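Local coordinates for protein SaTIE-TED (Staphylococcus aureus, PDB 6FX6) that is of unknown function but, as the thioester domain of a cell-wall-anchored surface protein, may attach the bacterium covalently to host targets, at residues 126-129 and 130-134; 186-189 and 190-194. One frame throughout, in Å; residues are numbered along the deposited sequence.

Contact 1: 126-129 and 130-134; sequences ADIL and KSVKE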
ATOM      1  N   ALA A 126      15.389   1.613  -0.061  1.00 46.77           N
ATOM      2  CA  ALA A 126      15.681   0.173  -0.158  1.00 50.68           C
ATOM      3  C   ALA A 126      14.730  -0.683   0.684  1.00 49.33           C
ATOM      4  O   ALA A 126      14.228  -1.698   0.205  1.00 49.74           O
ATOM      5  CB  ALA A 126      17.133  -0.110   0.233  1.00 52.93           C
ATOM      6  N   ASP A 127      14.473  -0.260   1.922  1.00 50.65           N
ATOM      7  CA  ASP A 127      13.540  -0.965   2.811  1.00 53.07           C
ATOM      8  C   ASP A 127      12.104  -0.963   2.271  1.00 47.49           C
ATOM      9  O   ASP A 127      11.372  -1.931   2.480  1.00 48.07           O
ATOM     10  CB  ASP A 127      13.564  -0.390   4.242  1.00 56.60           C
ATOM     11  CG  ASP A 127      13.139  -1.416   5.299  1.00 64.61           C
ATOM     12  OD1 ASP A 127      13.859  -2.427   5.475  1.00 72.42           O
ATOM     13  OD2 ASP A 127      12.092  -1.213   5.961  1.00 60.29           O
ATOM     14  N   ILE A 128      11.712   0.110   1.579  1.00 44.87           N
ATOM     15  CA  ILE A 128      10.380   0.196   0.956  1.00 42.79           C
ATOM     16  C   ILE A 128      10.268  -0.768  -0.223  1.00 44.99           C
ATOM     17  O   ILE A 128       9.300  -1.519  -0.314  1.00 45.80           O
ATOM     18  CB  ILE A 128      10.030   1.635   0.500  1.00 40.86           C
ATOM     19  CG1 ILE A 128       9.871   2.539   1.725  1.00 37.47           C
ATOM     20  CG2 ILE A 128       8.743   1.657  -0.331  1.00 40.46           C
ATOM     21  CD1 ILE A 128       9.733   4.011   1.401  1.00 35.31           C
ATOM     22  N   LEU A 129      11.251  -0.745  -1.116  1.00 47.59           N
ATOM     23  CA  LEU A 129      11.261  -1.662  -2.266  1.00 52.64           C
ATOM     24  C   LEU A 129      11.284  -3.143  -1.853  1.00 51.94           C
ATOM     25  O   LEU A 129      10.652  -3.972  -2.507  1.00 49.45           O
ATOM     26  CB  LEU A 129      12.433  -1.349  -3.207  1.00 57.05           C
ATOM     27  CG  LEU A 129      12.368   0.007  -3.921  1.00 56.79           C
ATOM     28  CD1 LEU A 129      13.623   0.211  -4.758  1.00 59.87           C
ATOM     29  CD2 LEU A 129      11.118   0.127  -4.780  1.00 55.81           C
ATOM     30  N   LYS A 130      11.996  -3.452  -0.766  1.00 53.96           N
ATOM     31  CA  LYS A 130      12.012  -4.803  -0.180  1.00 55.84           C
ATOM     32  C   LYS A 130      10.622  -5.218   0.316  1.00 52.41           C
ATOM     33  O   LYS A 130      10.219  -6.358   0.113  1.00 52.05           O
ATOM     34  CB  LYS A 130      13.022  -4.874   0.977  1.00 58.35           C
ATOM     35  CG  LYS A 130      13.174  -6.244   1.629  1.00 63.79           C
ATOM     36  CD  LYS A 130      14.119  -6.197   2.821  1.00 68.09           C
ATOM     37  CE  LYS A 130      14.373  -7.585   3.393  1.00 75.50           C
ATOM     38  NZ  LYS A 130      15.380  -7.568   4.491  1.00 79.84           N
ATOM     39  N   SER A 131       9.910  -4.299   0.970  1.00 47.58           N
ATOM     40  CA  SER A 131       8.545  -4.563   1.440  1.00 46.95           C
ATOM     41  C   SER A 131       7.563  -4.791   0.285  1.00 47.47           C
ATOM     42  O   SER A 131       6.712  -5.688   0.362  1.00 46.69           O
ATOM     43  CB  SER A 131       8.035  -3.421   2.326  1.00 45.02           C
ATOM     44  OG  SER A 131       8.666  -3.437   3.589  1.00 46.58           O
ATOM     45  N   VAL A 132       7.688  -3.975  -0.766  1.00 44.18           N
ATOM     46  CA  VAL A 132       6.853  -4.091  -1.968  1.00 45.28           C
ATOM     47  C   VAL A 132       7.133  -5.389  -2.738  1.00 49.07           C
ATOM     48  O   VAL A 132       6.195  -6.057  -3.180  1.00 50.58           O
ATOM     49  CB  VAL A 132       7.020  -2.860  -2.894  1.00 44.75           C
ATOM     50  CG1 VAL A 132       6.321  -3.062  -4.239  1.00 46.16           C
ATOM     51  CG2 VAL A 132       6.494  -1.607  -2.196  1.00 42.96           C
ATOM     52  N   LYS A 133       8.408  -5.741  -2.894  1.00 51.33           N
ATOM     53  CA  LYS A 133       8.783  -6.979  -3.588  1.00 55.56           C
ATOM     54  C   LYS A 133       8.301  -8.215  -2.828  1.00 57.44           C
ATOM     55  O   LYS A 133       7.792  -9.147  -3.438  1.00 60.51           O
ATOM     56  CB  LYS A 133      10.299  -7.050  -3.804  1.00 58.93           C
ATOM     57  CG  LYS A 133      10.758  -8.173  -4.726  1.00 63.79           C
ATOM     58  CD  LYS A 133      12.232  -8.010  -5.070  1.00 69.50           C
ATOM     59  CE  LYS A 133      12.807  -9.230  -5.777  1.00 77.25           C
ATOM     60  NZ  LYS A 133      12.266  -9.411  -7.153  1.00 79.90           N
ATOM     61  N   GLU A 134       8.462  -8.213  -1.506  1.00 59.33           N
ATOM     62  CA  GLU A 134       8.001  -9.323  -0.652  1.00 64.43           C
ATOM     63  C   GLU A 134       6.483  -9.543  -0.699  1.00 61.38           C
ATOM     64  O   GLU A 134       6.023 -10.686  -0.598  1.00 60.78           O
ATOM     65  CB  GLU A 134       8.461  -9.128   0.802  1.00 70.62           C
ATOM     66  CG  GLU A 134       9.943  -9.438   1.019  1.00 81.00           C
ATOM     67  CD  GLU A 134      10.495  -8.991   2.373  1.00 85.20           C
ATOM     68  OE1 GLU A 134       9.839  -8.199   3.091  1.00 86.60           O
ATOM     69  OE2 GLU A 134      11.613  -9.436   2.720  1.00 87.73           O
TER

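Contact 2: 186-189 and 190-194; sequences VTAD and KNAPD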
ATOM      1  N   VAL A 186      -6.441 -25.348  10.764  1.00 41.95           N
ATOM      2  CA  VAL A 186      -7.806 -25.245  10.249  1.00 41.08           C
ATOM      3  C   VAL A 186      -8.721 -26.315  10.821  1.00 41.18           C
ATOM      4  O   VAL A 186      -8.337 -27.479  10.916  1.00 40.04           O
ATOM      5  CB  VAL A 186      -7.819 -25.388   8.717  1.00 42.59           C
ATOM      6  CG1 VAL A 186      -9.232 -25.256   8.174  1.00 49.32           C
ATOM      7  CG2 VAL A 186      -6.905 -24.355   8.079  1.00 42.82           C
ATOM      8  N   THR A 187      -9.934 -25.914  11.193  1.00 41.77           N
ATOM      9  CA  THR A 187     -11.007 -26.865  11.464  1.00 44.30           C
ATOM     10  C   THR A 187     -12.305 -26.346  10.841  1.00 41.32           C
ATOM     11  O   THR A 187     -12.591 -25.153  10.897  1.00 42.71           O
ATOM     12  CB  THR A 187     -11.150 -27.179  12.974  1.00 52.58           C
ATOM     13  OG1 THR A 187     -12.186 -28.153  13.171  1.00 64.50           O
ATOM     14  CG2 THR A 187     -11.464 -25.934  13.796  1.00 59.14           C
ATOM     15  N   ALA A 188     -13.056 -27.250  10.215  1.00 40.70           N
ATOM     16  CA  ALA A 188     -14.327 -26.929   9.570  1.00 40.49           C
ATOM     17  C   ALA A 188     -15.418 -27.832  10.114  1.00 41.50           C
ATOM     18  O   ALA A 188     -15.184 -29.022  10.332  1.00 44.19           O
ATOM     19  CB  ALA A 188     -14.213 -27.102   8.067  1.00 40.75           C
ATOM     20  N   ASP A 189     -16.607 -27.265  10.318  1.00 42.33           N
ATOM     21  CA  ASP A 189     -17.761 -28.008  10.853  1.00 45.74           C
ATOM     22  C   ASP A 189     -18.854 -28.148   9.779  1.00 44.06           C
ATOM     23  O   ASP A 189     -18.657 -27.729   8.639  1.00 40.13           O
ATOM     24  CB  ASP A 189     -18.268 -27.372  12.169  1.00 49.49           C
ATOM     25  CG  ASP A 189     -18.663 -25.912  12.023  1.00 54.96           C
ATOM     26  OD1 ASP A 189     -19.548 -25.604  11.200  1.00 55.71           O
ATOM     27  OD2 ASP A 189     -18.096 -25.067  12.753  1.00 65.29           O
ATOM     28  N   LYS A 190     -19.990 -28.749  10.137  1.00 47.05           N
ATOM     29  CA  LYS A 190     -21.090 -29.002   9.189  1.00 48.65           C
ATOM     30  C   LYS A 190     -21.720 -27.753   8.572  1.00 49.42           C
ATOM     31  O   LYS A 190     -22.313 -27.848   7.495  1.00 50.87           O
ATOM     32  CB  LYS A 190     -22.191 -29.846   9.840  1.00 54.42           C
ATOM     33  CG  LYS A 190     -21.779 -31.276  10.139  1.00 57.04           C
ATOM     34  CD  LYS A 190     -22.937 -32.070  10.709  1.00 61.49           C
ATOM     35  CE  LYS A 190     -22.471 -33.391  11.293  1.00 63.11           C
ATOM     36  NZ  LYS A 190     -23.607 -34.106  11.934  1.00 68.60           N
ATOM     37  N   ASN A 191     -21.609 -26.603   9.243  1.00 47.31           N
ATOM     38  CA  ASN A 191     -22.084 -25.332   8.680  1.00 46.66           C
ATOM     39  C   ASN A 191     -21.191 -24.790   7.571  1.00 43.49           C
ATOM     40  O   ASN A 191     -21.614 -23.904   6.834  1.00 42.40           O
ATOM     41  CB  ASN A 191     -22.225 -24.257   9.763  1.00 49.44           C
ATOM     42  CG  ASN A 191     -23.361 -24.532  10.727  1.00 53.37           C
ATOM     43  OD1 ASN A 191     -24.142 -25.471  10.557  1.00 56.18           O
ATOM     44  ND2 ASN A 191     -23.463 -23.694  11.749  1.00 57.74           N
ATOM     45  N   ALA A 192     -19.958 -25.287   7.473  1.00 41.57           N
ATOM     46  CA  ALA A 192     -19.057 -24.895   6.396  1.00 39.16           C
ATOM     47  C   ALA A 192     -19.646 -25.276   5.046  1.00 40.41           C
ATOM     48  O   ALA A 192     -20.191 -26.373   4.903  1.00 44.29           O
ATOM     49  CB  ALA A 192     -17.699 -25.553   6.562  1.00 38.07           C
ATOM     50  N   PRO A 193     -19.538 -24.380   4.049  1.00 41.74           N
ATOM     51  CA  PRO A 193     -19.970 -24.765   2.708  1.00 43.71           C
ATOM     52  C   PRO A 193     -19.037 -25.843   2.137  1.00 44.24           C
ATOM     53  O   PRO A 193     -17.943 -26.061   2.674  1.00 42.63           O
ATOM     54  CB  PRO A 193     -19.879 -23.457   1.923  1.00 42.99           C
ATOM     55  CG  PRO A 193     -18.808 -22.688   2.610  1.00 40.71           C
ATOM     56  CD  PRO A 193     -18.879 -23.060   4.059  1.00 39.93           C
ATOM     57  N   ASP A 194     -19.475 -26.526   1.085  1.00 44.74           N
ATOM     58  CA  ASP A 194     -18.728 -27.672   0.557  1.00 47.05           C
ATOM     59  C   ASP A 194     -17.344 -27.256   0.048  1.00 43.87           C
ATOM     60  O   ASP A 194     -16.359 -27.964   0.267  1.00 39.27           O
ATOM     61  CB  ASP A 194     -19.527 -28.396  -0.533  1.00 54.59           C
ATOM     62  CG  ASP A 194     -20.771 -29.101   0.012  1.00 61.04           C
ATOM     63  OD1 ASP A 194     -20.722 -29.639   1.141  1.00 66.79           O
ATOM     64  OD2 ASP A 194     -21.800 -29.128  -0.699  1.00 68.28           O
TER

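Contact 1: 126-129 and 130-134
Val132 sits one turn beyond Ile128 on the same helix, and its side chain leans back over that residue. CB of Val132 comes first, 3.7 Å from Ile128 O and nearly as close to Leu129 O. Val132 CG2 lies 3.4 Å from Ile128 O. Val132 CG2 meets Ile128 CG2 more loosely, at 4.4 Å. The other branch, CG1, is set anti to the backbone N (chi1 172°), which leaves CG2 beside that N and facing the preceding turn. Residues 126-134 are the last part of the alpha-helix 121-134 in the thioester domain. Val132 N bonds to Ile128 O at 3.0 Å, and the N-H of Lys130, Ser131 and Lys133 likewise reach back four residues. Ile128 packs on Thr100 and Leu103 of helix 94-107, while Val132 touches Met80 of helix 72-87, so this face of the helix rests on two others. Ser131 touches Phe84 of helix 72-87. Ser131 N bonds to Asp127 O at 3.2 Å, with the donor above the carbonyl plane. Ser131 OG adds a weak bond to Asp127 O at 3.3 Å, so one carbonyl oxygen takes two donors.

Contact 2: 186-189 and 190-194
Asp189 turns its carboxylate over the start of the next loop and takes the backbone N-H of Asn191 on OD1. The distance from Asn191 N to Asp189 OD1 is 3.0 Å. The N-H is clearly bent away from a straight line. OD1 uses its anti lone pair, the one on the side away from OD2. The side chain reaches this place because CG stands between the backbone N and the carbonyl carbon of Asp189 (chi1 58°), a crowded position that brings the carboxylate forward beside the N-H of Asn191. Asp189 OD1 also lies 3.3 Å from Asn191 CB. Asn191 CG lies anti to its own carbonyl carbon (chi1 -69°). The Asn191 amide is turned almost square to the carboxylate, with the two planes 88° apart. Residues 189-192 form a type I beta turn just after strand 183-188, and the bond from OD1 to the N-H two residues on makes an Asx turn within it. The turn is closed by Ala192 N and Asp189 O at 3.0 Å, with the donor well above the carbonyl plane. Thus the main-chain oxygen and the side-chain oxygen of one residue hold two successive N-H groups. Inside the bend, the methyl of Ala192 points back to the strand end. Ala192 CB lies 4.1 Å from Ala188 CB and 3.2 Å from Asp189 O. Ala192 also packs on Val175 and Val237. Lys190 has an extended chain beyond CG and touches Val150. The carbonyl oxygens of Lys190 and Ala192 both accept bonds from the Lys239 ammonium group.

Overall arrangement
Contact 1 comes first along the chain, and contact 2 opens only after it has closed. Their centres are about 37 Å apart and their nearest atoms about 21 Å, so they do not touch. They share no helix or sheet. Contact 1 lies on helix 121-134, next to helices 72-87 and 94-107, about 11 Å from the centre of the chain. Contact 2 lies in a part built of strands, about 32 Å from that centre. It joins strand 183-188 of a three-stranded sheet to strand 195-201 of a four-stranded mixed sheet. Contact 1 thus marks the helices, which accompany an eight-stranded antiparallel sheet, and contact 2 a separate region of smaller sheets.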